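Local coordinates for japanin (Rhipicephalus appendiculatus, PDB 4BOE), which binds cholesterol in the pocket of its lipocalin barrel and, secreted in tick saliva, blocks differentiation of host dendritic cells from monocytes, at residues 65-77 and 87-99. Sequence-based numbering, arbitrary orientation. Where two conformers were deposited one is given.
Sequences VKWEPYSPLLRVK and GAKPDYFIRTYDN. With CLR (cholesterol), chain C.
Pro72 O is gripped by the backbone of the neighbouring strand: Ile94 N donates to it over 2.8 Å in a nearly straight bond, and Phe93 CA adds a C-H...O contact (3.5 Å). This bond lies just before strand 73-77, which runs antiparallel to 91-98 (152° between directions), two staves of the lipocalin barrel. Leu74 and Tyr92 form a hydrogen-bonded pair, each N bonding in the other's carbonyl plane, and Val76 N reaches Pro90 O from above that carbonyl plane. Arg75 and Asp91 share a face with Leu73 and Phe93; the Arg75 chain bends at chi2 (65°), bringing NE 2.8 Å from Asp91 OD1 in a salt bridge, with OD1 in the guanidinium plane and the carboxylate turned 62° against it, although this arginine is poorly ordered. On the cholesterol side, Val76 CG2 meets the Tyr92 ring edge at CD2 (3.8 Å), while Tyr92 OH lies 3.8 Å from sterol C16 and accepts a hydrogen bond from Lys89 N (3.1 Å). A leucine in place of Tyr92 would probably leave Lys89 N without this acceptor and weaken packing against the sterol. Ile94 CD1 lies 3.5 Å from Trp67 CD1, and Trp67 NE1 donates to Ser71 O at 2.9 Å, close to the indole plane.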
loop_
_atom_site.group_PDB
_atom_site.type_symbol
_atom_site.label_atom_id
_atom_site.label_comp_id
_atom_site.label_asym_id
_atom_site.label_seq_id
_atom_site.Cartn_x
_atom_site.Cartn_y
_atom_site.Cartn_z
ATOM N N VAL A 65 -9.134 -5.406 -5.975
ATOM C CA VAL A 65 -9.292 -3.980 -6.244
ATOM C C VAL A 65 -9.913 -3.728 -7.606
ATOM O O VAL A 65 -9.641 -4.429 -8.580
ATOM C CB VAL A 65 -7.970 -3.156 -6.060
ATOM C CG1 VAL A 65 -7.457 -3.284 -4.643
ATOM C CG2 VAL A 65 -6.890 -3.604 -7.020
ATOM N N LYS A 66 -10.687 -2.672 -7.674
ATOM C CA LYS A 66 -11.335 -2.213 -8.888
ATOM C C LYS A 66 -11.085 -0.716 -9.041
ATOM O O LYS A 66 -11.308 0.030 -8.097
ATOM C CB LYS A 66 -12.861 -2.456 -8.819
ATOM C CG LYS A 66 -13.599 -2.237 -10.127
ATOM C CD LYS A 66 -15.099 -2.348 -10.008
ATOM C CE LYS A 66 -15.725 -1.213 -9.230
ATOM N NZ LYS A 66 -17.198 -1.130 -9.441
ATOM N N TRP A 67 -10.698 -0.275 -10.248
ATOM C CA TRP A 67 -10.582 1.148 -10.566
ATOM C C TRP A 67 -11.207 1.457 -11.930
ATOM O O TRP A 67 -10.703 1.006 -12.948
ATOM C CB TRP A 67 -9.142 1.622 -10.532
ATOM C CG TRP A 67 -8.989 3.081 -10.841
ATOM C CD1 TRP A 67 -9.493 4.135 -10.129
ATOM C CD2 TRP A 67 -8.285 3.646 -11.957
ATOM N NE1 TRP A 67 -9.121 5.323 -10.719
ATOM C CE2 TRP A 67 -8.355 5.052 -11.826
ATOM C CE3 TRP A 67 -7.716 3.104 -13.124
ATOM C CZ2 TRP A 67 -7.786 5.908 -12.755
ATOM C CZ3 TRP A 67 -7.189 3.967 -14.070
ATOM C CH2 TRP A 67 -7.219 5.350 -13.874
ATOM N N GLU A 68 -12.309 2.207 -11.933
ATOM C CA GLU A 68 -12.944 2.695 -13.174
ATOM C C GLU A 68 -12.063 3.877 -13.681
ATOM O O GLU A 68 -11.640 4.684 -12.855
ATOM C CB GLU A 68 -14.360 3.231 -12.909
ATOM C CG GLU A 68 -15.349 2.213 -12.370
ATOM C CD GLU A 68 -16.120 1.472 -13.446
ATOM O OE1 GLU A 68 -15.491 1.038 -14.439
ATOM O OE2 GLU A 68 -17.359 1.354 -13.307
ATOM N N PRO A 69 -11.800 3.990 -14.996
ATOM C CA PRO A 69 -10.958 5.095 -15.510
ATOM C C PRO A 69 -11.389 6.484 -15.070
ATOM O O PRO A 69 -12.590 6.819 -15.034
ATOM C CB PRO A 69 -11.011 4.911 -17.019
ATOM C CG PRO A 69 -11.205 3.429 -17.196
ATOM C CD PRO A 69 -12.104 3.011 -16.064
ATOM N N TYR A 70 -10.389 7.245 -14.580
ATOM C CA TYR A 70 -10.545 8.596 -14.044
ATOM C C TYR A 70 -11.381 8.657 -12.789
ATOM O O TYR A 70 -11.802 9.741 -12.401
ATOM C CB TYR A 70 -11.056 9.565 -15.110
ATOM C CG TYR A 70 -10.091 9.678 -16.261
ATOM C CD1 TYR A 70 -8.932 10.433 -16.145
ATOM C CD2 TYR A 70 -10.370 9.093 -17.495
ATOM C CE1 TYR A 70 -8.035 10.552 -17.200
ATOM C CE2 TYR A 70 -9.477 9.213 -18.571
ATOM C CZ TYR A 70 -8.305 9.935 -18.412
ATOM O OH TYR A 70 -7.390 10.082 -19.430
ATOM N N SER A 71 -11.569 7.532 -12.077
ATOM C CA SER A 71 -12.331 7.626 -10.828
ATOM C C SER A 71 -11.419 8.130 -9.721
ATOM O O SER A 71 -10.231 7.805 -9.717
ATOM C CB SER A 71 -12.927 6.287 -10.430
ATOM O OG SER A 71 -13.632 6.433 -9.208
ATOM N N PRO A 72 -11.958 8.897 -8.780
ATOM C CA PRO A 72 -11.153 9.340 -7.648
ATOM C C PRO A 72 -11.165 8.288 -6.559
ATOM O O PRO A 72 -10.491 8.474 -5.568
ATOM C CB PRO A 72 -11.814 10.663 -7.209
ATOM C CG PRO A 72 -13.166 10.616 -7.717
ATOM C CD PRO A 72 -13.200 9.679 -8.895
ATOM N N LEU A 73 -11.930 7.191 -6.732
ATOM C CA LEU A 73 -12.010 6.117 -5.763
ATOM C C LEU A 73 -11.384 4.829 -6.231
ATOM O O LEU A 73 -11.608 4.389 -7.356
ATOM C CB LEU A 73 -13.470 5.829 -5.450
ATOM C CG LEU A 73 -14.287 6.982 -4.917
ATOM C CD1 LEU A 73 -15.648 6.494 -4.506
ATOM C CD2 LEU A 73 -13.608 7.658 -3.750
ATOM N N LEU A 74 -10.662 4.187 -5.330
ATOM C CA LEU A 74 -10.175 2.825 -5.506
ATOM C C LEU A 74 -11.140 1.943 -4.682
ATOM O O LEU A 74 -11.300 2.169 -3.484
ATOM C CB LEU A 74 -8.752 2.669 -4.968
ATOM C CG LEU A 74 -8.099 1.314 -5.129
ATOM C CD1 LEU A 74 -7.955 0.957 -6.606
ATOM C CD2 LEU A 74 -6.773 1.302 -4.471
ATOM N N ARG A 75 -11.746 0.941 -5.306
ATOM C CA ARG A 75 -12.658 0.008 -4.603
ATOM C C ARG A 75 -11.823 -1.178 -4.097
ATOM O O ARG A 75 -11.043 -1.712 -4.855
ATOM C CB ARG A 75 -13.785 -0.483 -5.538
ATOM C CG ARG A 75 -15.069 0.333 -5.469
ATOM C CD ARG A 75 -14.928 1.764 -5.937
ATOM N NE ARG A 75 -16.002 2.604 -5.388
ATOM C CZ ARG A 75 -16.923 3.278 -6.080
ATOM N NH1 ARG A 75 -16.935 3.238 -7.413
ATOM N NH2 ARG A 75 -17.838 4.001 -5.447
ATOM N N VAL A 76 -11.984 -1.572 -2.836
ATOM C CA VAL A 76 -11.196 -2.666 -2.243
ATOM C C VAL A 76 -12.147 -3.701 -1.644
ATOM O O VAL A 76 -13.011 -3.316 -0.886
ATOM C CB VAL A 76 -10.174 -2.126 -1.187
ATOM C CG1 VAL A 76 -9.445 -3.264 -0.458
ATOM C CG2 VAL A 76 -9.175 -1.159 -1.828
ATOM N N LYS A 77 -12.031 -4.992 -2.038
ATOM C CA LYS A 77 -12.789 -6.103 -1.433
ATOM C C LYS A 77 -11.723 -6.973 -0.773
ATOM O O LYS A 77 -11.070 -7.789 -1.413
ATOM C CB LYS A 77 -13.620 -6.912 -2.452
ATOM C CG LYS A 77 -14.845 -6.178 -2.940
ATOM C CD LYS A 77 -15.849 -7.045 -3.739
ATOM C CE LYS A 77 -15.250 -7.933 -4.793
ATOM N NZ LYS A 77 -16.290 -8.595 -5.633
ATOM N N GLY A 87 -7.307 -3.418 9.166
ATOM C CA GLY A 87 -8.180 -2.266 9.027
ATOM C C GLY A 87 -8.509 -1.863 7.600
ATOM O O GLY A 87 -8.813 -0.701 7.396
ATOM N N ALA A 88 -8.432 -2.777 6.616
ATOM C CA ALA A 88 -8.744 -2.399 5.231
ATOM C C ALA A 88 -10.210 -1.926 5.086
ATOM O O ALA A 88 -11.125 -2.554 5.626
ATOM C CB ALA A 88 -8.477 -3.547 4.281
ATOM N N LYS A 89 -10.403 -0.803 4.366
ATOM C CA LYS A 89 -11.705 -0.186 4.103
ATOM C C LYS A 89 -12.211 -0.621 2.724
ATOM O O LYS A 89 -11.407 -1.084 1.903
ATOM C CB LYS A 89 -11.569 1.340 4.124
ATOM C CG LYS A 89 -10.953 1.907 5.386
ATOM C CD LYS A 89 -11.768 1.613 6.626
ATOM C CE LYS A 89 -11.283 2.367 7.840
ATOM N NZ LYS A 89 -10.791 1.446 8.908
ATOM N N PRO A 90 -13.526 -0.440 2.446
ATOM C CA PRO A 90 -14.036 -0.804 1.123
ATOM C C PRO A 90 -13.702 0.195 0.010
ATOM O O PRO A 90 -13.799 -0.166 -1.153
ATOM C CB PRO A 90 -15.549 -0.977 1.326
ATOM C CG PRO A 90 -15.863 -0.383 2.608
ATOM C CD PRO A 90 -14.624 -0.121 3.387
ATOM N N ASP A 91 -13.265 1.412 0.349
ATOM C CA ASP A 91 -12.904 2.424 -0.646
ATOM C C ASP A 91 -11.821 3.336 -0.128
ATOM O O ASP A 91 -11.770 3.613 1.052
ATOM C CB ASP A 91 -14.095 3.342 -1.006
ATOM C CG ASP A 91 -15.352 2.640 -1.475
ATOM O OD1 ASP A 91 -15.436 2.316 -2.682
ATOM O OD2 ASP A 91 -16.274 2.471 -0.652
ATOM N N TYR A 92 -10.995 3.836 -1.036
ATOM C CA TYR A 92 -9.954 4.801 -0.740
ATOM C C TYR A 92 -10.002 5.907 -1.753
ATOM O O TYR A 92 -10.339 5.679 -2.902
ATOM C CB TYR A 92 -8.572 4.146 -0.795
ATOM C CG TYR A 92 -8.317 3.250 0.383
ATOM C CD1 TYR A 92 -7.922 3.774 1.604
ATOM C CD2 TYR A 92 -8.565 1.884 0.309
ATOM C CE1 TYR A 92 -7.752 2.963 2.716
ATOM C CE2 TYR A 92 -8.429 1.063 1.430
ATOM C CZ TYR A 92 -8.010 1.606 2.624
ATOM O OH TYR A 92 -7.879 0.803 3.711
ATOM N N PHE A 93 -9.629 7.103 -1.321
ATOM C CA PHE A 93 -9.550 8.255 -2.192
ATOM C C PHE A 93 -8.155 8.248 -2.824
ATOM O O PHE A 93 -7.165 8.095 -2.108
ATOM C CB PHE A 93 -9.774 9.505 -1.351
ATOM C CG PHE A 93 -9.630 10.815 -2.068
ATOM C CD1 PHE A 93 -10.002 10.945 -3.387
ATOM C CD2 PHE A 93 -9.188 11.936 -1.403
ATOM C CE1 PHE A 93 -9.889 12.163 -4.041
ATOM C CE2 PHE A 93 -9.066 13.149 -2.062
ATOM C CZ PHE A 93 -9.417 13.254 -3.376
ATOM N N ILE A 94 -8.081 8.372 -4.145
ATOM C CA ILE A 94 -6.816 8.418 -4.883
ATOM C C ILE A 94 -6.409 9.890 -4.956
ATOM O O ILE A 94 -7.052 10.681 -5.658
ATOM C CB ILE A 94 -6.941 7.804 -6.308
ATOM C CG1 ILE A 94 -7.355 6.323 -6.202
ATOM C CG2 ILE A 94 -5.597 7.956 -7.060
ATOM C CD1 ILE A 94 -8.006 5.764 -7.463
ATOM N N ARG A 95 -5.343 10.260 -4.244
ATOM C CA ARG A 95 -4.896 11.644 -4.230
ATOM C C ARG A 95 -4.177 11.903 -5.514
ATOM O O ARG A 95 -4.547 12.804 -6.260
ATOM C CB ARG A 95 -3.994 11.956 -3.014
ATOM C CG ARG A 95 -4.592 11.623 -1.689
ATOM C CD ARG A 95 -5.973 12.173 -1.524
ATOM N NE ARG A 95 -6.012 13.633 -1.415
ATOM C CZ ARG A 95 -6.104 14.333 -0.288
ATOM N NH1 ARG A 95 -6.099 13.722 0.885
ATOM N NH2 ARG A 95 -6.167 15.661 -0.325
ATOM N N THR A 96 -3.177 11.102 -5.778
ATOM C CA THR A 96 -2.442 11.173 -7.024
ATOM C C THR A 96 -1.688 9.874 -7.283
ATOM O O THR A 96 -1.584 8.995 -6.425
ATOM C CB THR A 96 -1.540 12.436 -7.079
ATOM O OG1 THR A 96 -1.027 12.513 -8.403
ATOM C CG2 THR A 96 -0.407 12.393 -6.087
ATOM N N TYR A 97 -1.210 9.752 -8.492
ATOM C CA TYR A 97 -0.463 8.573 -8.900
ATOM C C TYR A 97 0.350 8.880 -10.132
ATOM O O TYR A 97 0.127 9.869 -10.802
ATOM C CB TYR A 97 -1.410 7.356 -9.132
ATOM C CG TYR A 97 -2.251 7.396 -10.399
ATOM C CD1 TYR A 97 -1.749 6.930 -11.602
ATOM C CD2 TYR A 97 -3.537 7.929 -10.396
ATOM C CE1 TYR A 97 -2.501 6.984 -12.766
ATOM C CE2 TYR A 97 -4.307 7.956 -11.549
ATOM C CZ TYR A 97 -3.770 7.515 -12.741
ATOM O OH TYR A 97 -4.485 7.512 -13.919
ATOM N N ASP A 98 1.266 8.003 -10.428
ATOM C CA ASP A 98 2.089 7.976 -11.628
ATOM C C ASP A 98 2.370 6.472 -11.899
ATOM O O ASP A 98 1.784 5.614 -11.234
ATOM C CB ASP A 98 3.376 8.782 -11.411
ATOM C CG ASP A 98 4.050 9.314 -12.673
ATOM O OD1 ASP A 98 3.885 8.691 -13.749
ATOM O OD2 ASP A 98 4.764 10.325 -12.580
ATOM N N ASN A 99 3.258 6.156 -12.837
ATOM C CA ASN A 99 3.600 4.774 -13.167
ATOM C C ASN A 99 4.167 4.007 -11.984
ATOM O O ASN A 99 3.945 2.808 -11.893
ATOM C CB ASN A 99 4.644 4.743 -14.308
ATOM C CG ASN A 99 4.100 5.278 -15.603
ATOM O OD1 ASN A 99 3.025 4.867 -16.047
ATOM N ND2 ASN A 99 4.826 6.198 -16.233
HETATM C C1 CLR C . 0.258 -1.933 7.650
HETATM C C2 CLR C . 1.037 -1.727 8.947
HETATM C C3 CLR C . 1.581 -0.319 9.048
HETATM C C4 CLR C . 0.459 0.691 8.929
HETATM C C5 CLR C . -0.409 0.468 7.709
HETATM C C6 CLR C . -0.697 1.479 6.899
HETATM C C7 CLR C . -1.538 1.384 5.666
HETATM C C8 CLR C . -2.365 0.104 5.621
HETATM C C9 CLR C . -1.483 -1.097 6.033
HETATM C C10 CLR C . -0.919 -0.958 7.483
HETATM C C11 CLR C . -2.191 -2.442 5.785
HETATM C C12 CLR C . -2.779 -2.576 4.381
HETATM C C13 CLR C . -3.725 -1.417 4.017
HETATM C C14 CLR C . -2.919 -0.116 4.216
HETATM C C15 CLR C . -3.810 0.957 3.579
HETATM C C16 CLR C . -4.361 0.250 2.341
HETATM C C17 CLR C . -4.067 -1.260 2.517
HETATM C C18 CLR C . -5.001 -1.472 4.881
HETATM C C19 CLR C . -1.985 -1.266 8.559
HETATM C C20 CLR C . -5.153 -2.152 1.886
HETATM C C21 CLR C . -4.859 -3.652 2.034
HETATM C C22 CLR C . -5.379 -1.785 0.408
HETATM C C23 CLR C . -4.114 -1.634 -0.472
HETATM C C24 CLR C . -4.454 -1.299 -1.893
HETATM C C25 CLR C . -3.369 -0.895 -2.868
HETATM C C26 CLR C . -1.931 -0.756 -2.436
HETATM C C27 CLR C . -3.517 -1.403 -4.280
HETATM O O1 CLR C . 2.196 -0.154 10.334
#